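Local atomic coordinates of cytosolic IMP-GMP specific 5'-nucleotidase (Legionella pneumophila subsp. pneumophila, PDB entry 4G63), a protein that probably hydrolyses purine nucleoside 5'-monophosphates such as IMP and GMP to nucleoside and phosphate with the help of magnesium. Residues E46-S51 and Q161-K166; L310-D315 and D424-I429. All coordinates share one frame; numbering follows the deposited sequence.

Both segments of interaction 1 precede those of interaction 2 in sequence. Their centres lie about 31 Å apart and their nearest atoms about 14 Å apart. Interaction 1 joins helices 33-51 and 153-170, both in the long insertion between the central strands 19-22 and 204-208 of the mixed sheet, consistent with a cap of the HAD superfamily. Interaction 2 belongs to the core, where helix 309-314 meets the end of helix 418-426 as the chain enters strand 429-431. One contact thus holds helices of the insertion together, while the other packs two helix ends of the core against each other beside strands 319-323 and 429-431, close to GMP-binding Tyr421.

Interaction 1: E46-S51 and Q161-K166; sequences ERLAES and QYCVDK
The guanidinium group of Arg47 meets Lys166 at its edge: the methylene CD of Lys166 lies near the guanidinium plane, 3.3 Å from Arg47 NH1. Along the same flat group, Arg47 NE gives a hydrogen bond to Glu50 OE1 one turn on (3.2 Å), part of a salt bridge in which the carboxylate oxygen sits 26° out of the guanidinium plane. Arg47 NH1 forms a second salt bridge with Asp170, the last residue of helix 153-170, and this ties the two helices together electrostatically. The side chains of Arg47 and Lys166 cross at about a right angle, with Lys166 NZ 3.6 Å from Arg47 NH1; the carboxylates of Glu50 and Asp170 probably offset much of this concentration of positive charge. Helices 33-51 and 153-170 both belong to the insertion that follows the first central strand of the HAD core, a position where many HAD proteins insert a cap, consistent with one here. Their segment axes approach to 9.8 Å at an angle of 105°, with Cys163 facing Arg47 at the crossing. Arg47 CG stands anti to the backbone N (chi1 -175°), which brings it to 3.7 Å from Cys163 SG. On the apolar side the sulfur also meets Leu48 CD2 at 3.3 Å, and Leu48 continues into Leu135 and Leu139 of helix 129-145. Toward the end of helix 33-51, Ser51 OG is 3.4 Å from Lys166 NZ.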
loop_
_atom_site.group_PDB
_atom_site.type_symbol
_atom_site.label_atom_id
_atom_site.label_comp_id
_atom_site.label_asym_id
_atom_site.label_seq_id
_atom_site.Cartn_x
_atom_site.Cartn_y
_atom_site.Cartn_z
ATOM N N GLU A 46 -18.690 -31.324 -1.809
ATOM C CA GLU A 46 -18.124 -32.652 -1.884
ATOM C C GLU A 46 -16.600 -32.586 -1.823
ATOM O O GLU A 46 -15.974 -33.338 -1.077
ATOM C CB GLU A 46 -18.573 -33.300 -3.191
ATOM C CG GLU A 46 -18.000 -34.664 -3.477
ATOM C CD GLU A 46 -18.187 -35.056 -4.930
ATOM O OE1 GLU A 46 -19.352 -35.088 -5.398
ATOM O OE2 GLU A 46 -17.164 -35.322 -5.602
ATOM N N ARG A 47 -16.016 -31.679 -2.605
ATOM C CA ARG A 47 -14.564 -31.516 -2.669
ATOM C C ARG A 47 -13.937 -31.094 -1.348
ATOM O O ARG A 47 -12.762 -31.372 -1.098
ATOM C CB ARG A 47 -14.187 -30.497 -3.742
ATOM C CG ARG A 47 -12.681 -30.339 -3.968
ATOM C CD ARG A 47 -12.070 -31.654 -4.394
ATOM N NE ARG A 47 -12.862 -32.282 -5.449
ATOM C CZ ARG A 47 -12.802 -31.950 -6.736
ATOM N NH1 ARG A 47 -11.974 -30.993 -7.137
ATOM N NH2 ARG A 47 -13.576 -32.572 -7.619
ATOM N N LEU A 48 -14.713 -30.417 -0.506
ATOM C CA LEU A 48 -14.206 -29.973 0.786
ATOM C C LEU A 48 -13.953 -31.159 1.705
ATOM O O LEU A 48 -12.923 -31.226 2.382
ATOM C CB LEU A 48 -15.191 -29.003 1.454
ATOM C CG LEU A 48 -15.210 -27.574 0.903
ATOM C CD1 LEU A 48 -16.197 -26.717 1.689
ATOM C CD2 LEU A 48 -13.804 -26.990 0.986
ATOM N N ALA A 49 -14.894 -32.099 1.716
ATOM C CA ALA A 49 -14.787 -33.284 2.557
ATOM C C ALA A 49 -13.866 -34.328 1.945
ATOM O O ALA A 49 -13.340 -35.189 2.642
ATOM C CB ALA A 49 -16.159 -33.877 2.779
ATOM N N GLU A 50 -13.657 -34.235 0.642
ATOM C CA GLU A 50 -12.825 -35.191 -0.070
ATOM C C GLU A 50 -11.326 -34.904 -0.007
ATOM O O GLU A 50 -10.526 -35.819 0.201
ATOM C CB GLU A 50 -13.300 -35.259 -1.527
ATOM C CG GLU A 50 -12.520 -36.182 -2.450
ATOM C CD GLU A 50 -13.149 -36.260 -3.839
ATOM O OE1 GLU A 50 -13.499 -35.189 -4.394
ATOM O OE2 GLU A 50 -13.287 -37.383 -4.379
ATOM N N SER A 51 -10.942 -33.640 -0.166
ATOM C CA SER A 51 -9.526 -33.275 -0.152
ATOM C C SER A 51 -9.081 -32.463 1.058
ATOM O O SER A 51 -7.885 -32.379 1.350
ATOM C CB SER A 51 -9.186 -32.494 -1.421
ATOM O OG SER A 51 -9.561 -33.221 -2.579
ATOM N N GLN A 161 -12.785 -21.046 -1.899
ATOM C CA GLN A 161 -12.358 -20.384 -3.121
ATOM C C GLN A 161 -11.483 -21.341 -3.910
ATOM O O GLN A 161 -11.554 -21.401 -5.137
ATOM C CB GLN A 161 -11.581 -19.101 -2.789
ATOM C CG GLN A 161 -11.223 -18.237 -3.998
ATOM C CD GLN A 161 -12.425 -17.963 -4.897
ATOM O OE1 GLN A 161 -12.558 -18.552 -5.972
ATOM N NE2 GLN A 161 -13.314 -17.074 -4.454
ATOM N N TYR A 162 -10.659 -22.104 -3.204
ATOM C CA TYR A 162 -9.773 -23.056 -3.863
ATOM C C TYR A 162 -10.578 -24.164 -4.526
ATOM O O TYR A 162 -10.355 -24.487 -5.694
ATOM C CB TYR A 162 -8.777 -23.654 -2.865
ATOM C CG TYR A 162 -7.937 -24.760 -3.453
ATOM C CD1 TYR A 162 -8.321 -26.098 -3.328
ATOM C CD2 TYR A 162 -6.783 -24.468 -4.181
ATOM C CE1 TYR A 162 -7.579 -27.117 -3.918
ATOM C CE2 TYR A 162 -6.031 -25.481 -4.777
ATOM C CZ TYR A 162 -6.436 -26.803 -4.643
ATOM O OH TYR A 162 -5.701 -27.805 -5.246
ATOM N N CYS A 163 -11.514 -24.746 -3.787
ATOM C CA CYS A 163 -12.330 -25.799 -4.359
ATOM C C CYS A 163 -13.091 -25.269 -5.575
ATOM O O CYS A 163 -13.145 -25.929 -6.618
ATOM C CB CYS A 163 -13.291 -26.353 -3.308
ATOM S SG CYS A 163 -12.449 -27.274 -1.991
ATOM N N VAL A 164 -13.656 -24.072 -5.448
ATOM C CA VAL A 164 -14.392 -23.455 -6.547
ATOM C C VAL A 164 -13.522 -23.274 -7.783
ATOM O O VAL A 164 -14.013 -23.392 -8.900
ATOM C CB VAL A 164 -14.953 -22.077 -6.153
ATOM C CG1 VAL A 164 -15.483 -21.361 -7.376
ATOM C CG2 VAL A 164 -16.059 -22.245 -5.137
ATOM N N ASP A 165 -12.238 -22.973 -7.594
ATOM C CA ASP A 165 -11.338 -22.792 -8.733
ATOM C C ASP A 165 -10.867 -24.124 -9.288
ATOM O O ASP A 165 -10.772 -24.295 -10.501
ATOM C CB ASP A 165 -10.100 -21.976 -8.354
ATOM C CG ASP A 165 -10.431 -20.549 -7.995
ATOM O OD1 ASP A 165 -11.226 -19.914 -8.728
ATOM O OD2 ASP A 165 -9.883 -20.057 -6.984
ATOM N N LYS A 166 -10.561 -25.063 -8.394
ATOM C CA LYS A 166 -10.075 -26.368 -8.813
ATOM C C LYS A 166 -11.115 -27.067 -9.668
ATOM O O LYS A 166 -10.806 -27.525 -10.760
ATOM C CB LYS A 166 -9.732 -27.246 -7.605
ATOM C CG LYS A 166 -8.714 -28.333 -7.926
ATOM C CD LYS A 166 -9.009 -29.650 -7.191
ATOM C CE LYS A 166 -8.854 -29.542 -5.668
ATOM N NZ LYS A 166 -9.091 -30.839 -4.966
#

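Interaction 2: L310-D315 and D424-I429; sequences LRLKKD and DRFACI. With PO4 (phosphate ion), chain B.
Lys313 runs across the Phe426 side chain at about a right angle, its CD 4.0 Å from Phe426 CD2 and 3.8 Å from the carbonyl oxygen Phe426 O. This joins two elements of the HAD-type alpha/beta core: helix 309-314, in the beta-alpha-beta crossover between the parallel strands 298-302 and 319-323, and the end of helix 418-426, from which the chain turns into strand 429-431 beside 319-323. The aromatic ring also receives Leu312, whose CD1 approaches CE2 of Phe426 obliquely at 4.1 Å. Lys313 NZ lies 5.8 Å from the ring centroid, so any cation-pi attraction is weak at most. The third pair is Leu310 CD2 against Arg425 NH1 (3.8 Å), a methyl group meeting the guanidinium obliquely.

In the next shell, Phe426 packs on Ile305 and Leu322, while Arg425 NE makes a weak hydrogen bond to the hydroxyl of Tyr421, a GMP-binding residue, which places this edge of the contact beside the nucleotide site. The second subunit covers the same region: its Tyr113 packs on Lys313, its Asp115 on Leu310 and its Tyr87 on Arg425.

The Lys313 chain bends at chi2 and chi3 (-53° and -52°), curling its ammonium group toward Thr320 OG1, to which NZ is hydrogen-bonded and which also binds Phe426 O. A phosphate ion, probably picked up from the crystallisation solution, is held there by Arg10 NE, Arg319 NH1 and the backbone N of Thr320, and its O2 accepts a hydrogen bond from Lys313 NZ that is modelled very short, at 2.5 Å, a length that is doubtful.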
loop_
_atom_site.group_PDB
_atom_site.type_symbol
_atom_site.label_atom_id
_atom_site.label_comp_id
_atom_site.label_asym_id
_atom_site.label_seq_id
_atom_site.Cartn_x
_atom_site.Cartn_y
_atom_site.Cartn_z
ATOM N N LEU A 310 -11.022 -0.436 -11.241
ATOM C CA LEU A 310 -10.097 0.602 -11.692
ATOM C C LEU A 310 -8.977 0.059 -12.581
ATOM O O LEU A 310 -8.673 0.641 -13.626
ATOM C CB LEU A 310 -9.505 1.376 -10.509
ATOM C CG LEU A 310 -8.757 2.672 -10.875
ATOM C CD1 LEU A 310 -7.327 2.361 -11.248
ATOM C CD2 LEU A 310 -9.481 3.402 -12.026
ATOM N N ARG A 311 -8.359 -1.052 -12.195
ATOM C CA ARG A 311 -7.306 -1.581 -13.043
ATOM C C ARG A 311 -7.864 -2.024 -14.394
ATOM O O ARG A 311 -7.231 -1.818 -15.424
ATOM C CB ARG A 311 -6.571 -2.745 -12.371
ATOM C CG ARG A 311 -5.434 -3.299 -13.245
ATOM C CD ARG A 311 -4.492 -4.197 -12.469
ATOM N NE ARG A 311 -5.220 -4.982 -11.479
ATOM C CZ ARG A 311 -4.689 -5.966 -10.759
ATOM N NH1 ARG A 311 -3.411 -6.303 -10.919
ATOM N NH2 ARG A 311 -5.435 -6.608 -9.867
ATOM N N LEU A 312 -9.052 -2.622 -14.394
ATOM C CA LEU A 312 -9.668 -3.084 -15.635
ATOM C C LEU A 312 -9.999 -1.950 -16.598
ATOM O O LEU A 312 -9.788 -2.078 -17.805
ATOM C CB LEU A 312 -10.957 -3.854 -15.344
ATOM C CG LEU A 312 -10.891 -5.300 -14.845
ATOM C CD1 LEU A 312 -12.255 -5.742 -14.322
ATOM C CD2 LEU A 312 -10.429 -6.195 -15.960
ATOM N N LYS A 313 -10.508 -0.841 -16.062
ATOM C CA LYS A 313 -10.917 0.299 -16.883
ATOM C C LYS A 313 -9.798 1.217 -17.306
ATOM O O LYS A 313 -9.842 1.801 -18.385
ATOM C CB LYS A 313 -11.978 1.127 -16.152
ATOM C CG LYS A 313 -13.291 0.397 -15.878
ATOM C CD LYS A 313 -13.852 -0.214 -17.146
ATOM C CE LYS A 313 -13.953 0.800 -18.276
ATOM N NZ LYS A 313 -14.134 0.071 -19.551
ATOM N N LYS A 314 -8.805 1.347 -16.438
ATOM C CA LYS A 314 -7.656 2.205 -16.679
ATOM C C LYS A 314 -6.605 1.531 -17.570
ATOM O O LYS A 314 -6.153 2.092 -18.567
ATOM C CB LYS A 314 -7.031 2.584 -15.333
ATOM C CG LYS A 314 -5.783 3.433 -15.417
ATOM C CD LYS A 314 -5.222 3.690 -14.018
ATOM C CE LYS A 314 -3.895 4.443 -14.058
ATOM N NZ LYS A 314 -2.823 3.761 -14.848
ATOM N N ASP A 315 -6.244 0.308 -17.206
ATOM C CA ASP A 315 -5.229 -0.448 -17.921
ATOM C C ASP A 315 -5.688 -1.167 -19.193
ATOM O O ASP A 315 -4.916 -1.954 -19.755
ATOM C CB ASP A 315 -4.583 -1.455 -16.962
ATOM C CG ASP A 315 -3.924 -0.781 -15.748
ATOM O OD1 ASP A 315 -3.592 -1.497 -14.770
ATOM O OD2 ASP A 315 -3.737 0.457 -15.775
ATOM N N ASP A 424 -22.402 0.600 -12.735
ATOM C CA ASP A 424 -22.285 1.965 -13.212
ATOM C C ASP A 424 -20.863 2.346 -13.635
ATOM O O ASP A 424 -20.656 2.944 -14.694
ATOM C CB ASP A 424 -22.762 2.917 -12.109
ATOM C CG ASP A 424 -22.865 4.363 -12.570
ATOM O OD1 ASP A 424 -22.564 5.260 -11.755
ATOM O OD2 ASP A 424 -23.260 4.612 -13.730
ATOM N N ARG A 425 -19.882 2.000 -12.809
ATOM C CA ARG A 425 -18.502 2.352 -13.098
ATOM C C ARG A 425 -17.882 1.468 -14.163
ATOM O O ARG A 425 -17.154 1.951 -15.026
ATOM C CB ARG A 425 -17.659 2.282 -11.817
ATOM C CG ARG A 425 -16.243 2.859 -11.929
ATOM C CD ARG A 425 -15.377 2.339 -10.785
ATOM N NE ARG A 425 -14.609 3.382 -10.102
ATOM C CZ ARG A 425 -13.603 4.068 -10.640
ATOM N NH1 ARG A 425 -13.211 3.836 -11.895
ATOM N NH2 ARG A 425 -12.997 4.999 -9.914
ATOM N N PHE A 426 -18.168 0.176 -14.116
ATOM C CA PHE A 426 -17.583 -0.737 -15.085
ATOM C C PHE A 426 -18.270 -0.789 -16.439
ATOM O O PHE A 426 -17.599 -0.935 -17.468
ATOM C CB PHE A 426 -17.513 -2.153 -14.504
ATOM C CG PHE A 426 -17.079 -3.190 -15.496
ATOM C CD1 PHE A 426 -18.016 -3.856 -16.285
ATOM C CD2 PHE A 426 -15.727 -3.473 -15.675
ATOM C CE1 PHE A 426 -17.607 -4.790 -17.250
ATOM C CE2 PHE A 426 -15.309 -4.405 -16.634
ATOM C CZ PHE A 426 -16.252 -5.064 -17.423
ATOM N N ALA A 427 -19.594 -0.653 -16.450
ATOM C CA ALA A 427 -20.338 -0.754 -17.707
ATOM C C ALA A 427 -20.907 0.517 -18.305
ATOM O O ALA A 427 -21.530 1.322 -17.623
ATOM C CB ALA A 427 -21.464 -1.790 -17.555
ATOM N N CYS A 428 -20.710 0.685 -19.604
ATOM C CA CYS A 428 -21.267 1.848 -20.269
ATOM C C CYS A 428 -22.708 1.476 -20.603
ATOM O O CYS A 428 -23.589 2.332 -20.689
ATOM C CB CYS A 428 -20.492 2.172 -21.556
ATOM S SG CYS A 428 -20.532 0.895 -22.850
ATOM N N ILE A 429 -22.934 0.177 -20.749
ATOM C CA ILE A 429 -24.234 -0.350 -21.099
ATOM C C ILE A 429 -24.491 -1.716 -20.461
ATOM O O ILE A 429 -23.586 -2.546 -20.386
ATOM C CB ILE A 429 -24.320 -0.409 -22.633
ATOM C CG1 ILE A 429 -24.832 0.933 -23.131
ATOM C CG2 ILE A 429 -25.185 -1.547 -23.118
ATOM C CD1 ILE A 429 -25.079 0.945 -24.591
HETATM P P PO4 B . -17.066 1.959 -21.225
HETATM O O1 PO4 B . -18.122 1.234 -20.497
HETATM O O2 PO4 B . -15.746 1.537 -20.729
HETATM O O3 PO4 B . -17.238 3.413 -21.013
HETATM O O4 PO4 B . -17.166 1.659 -22.661
#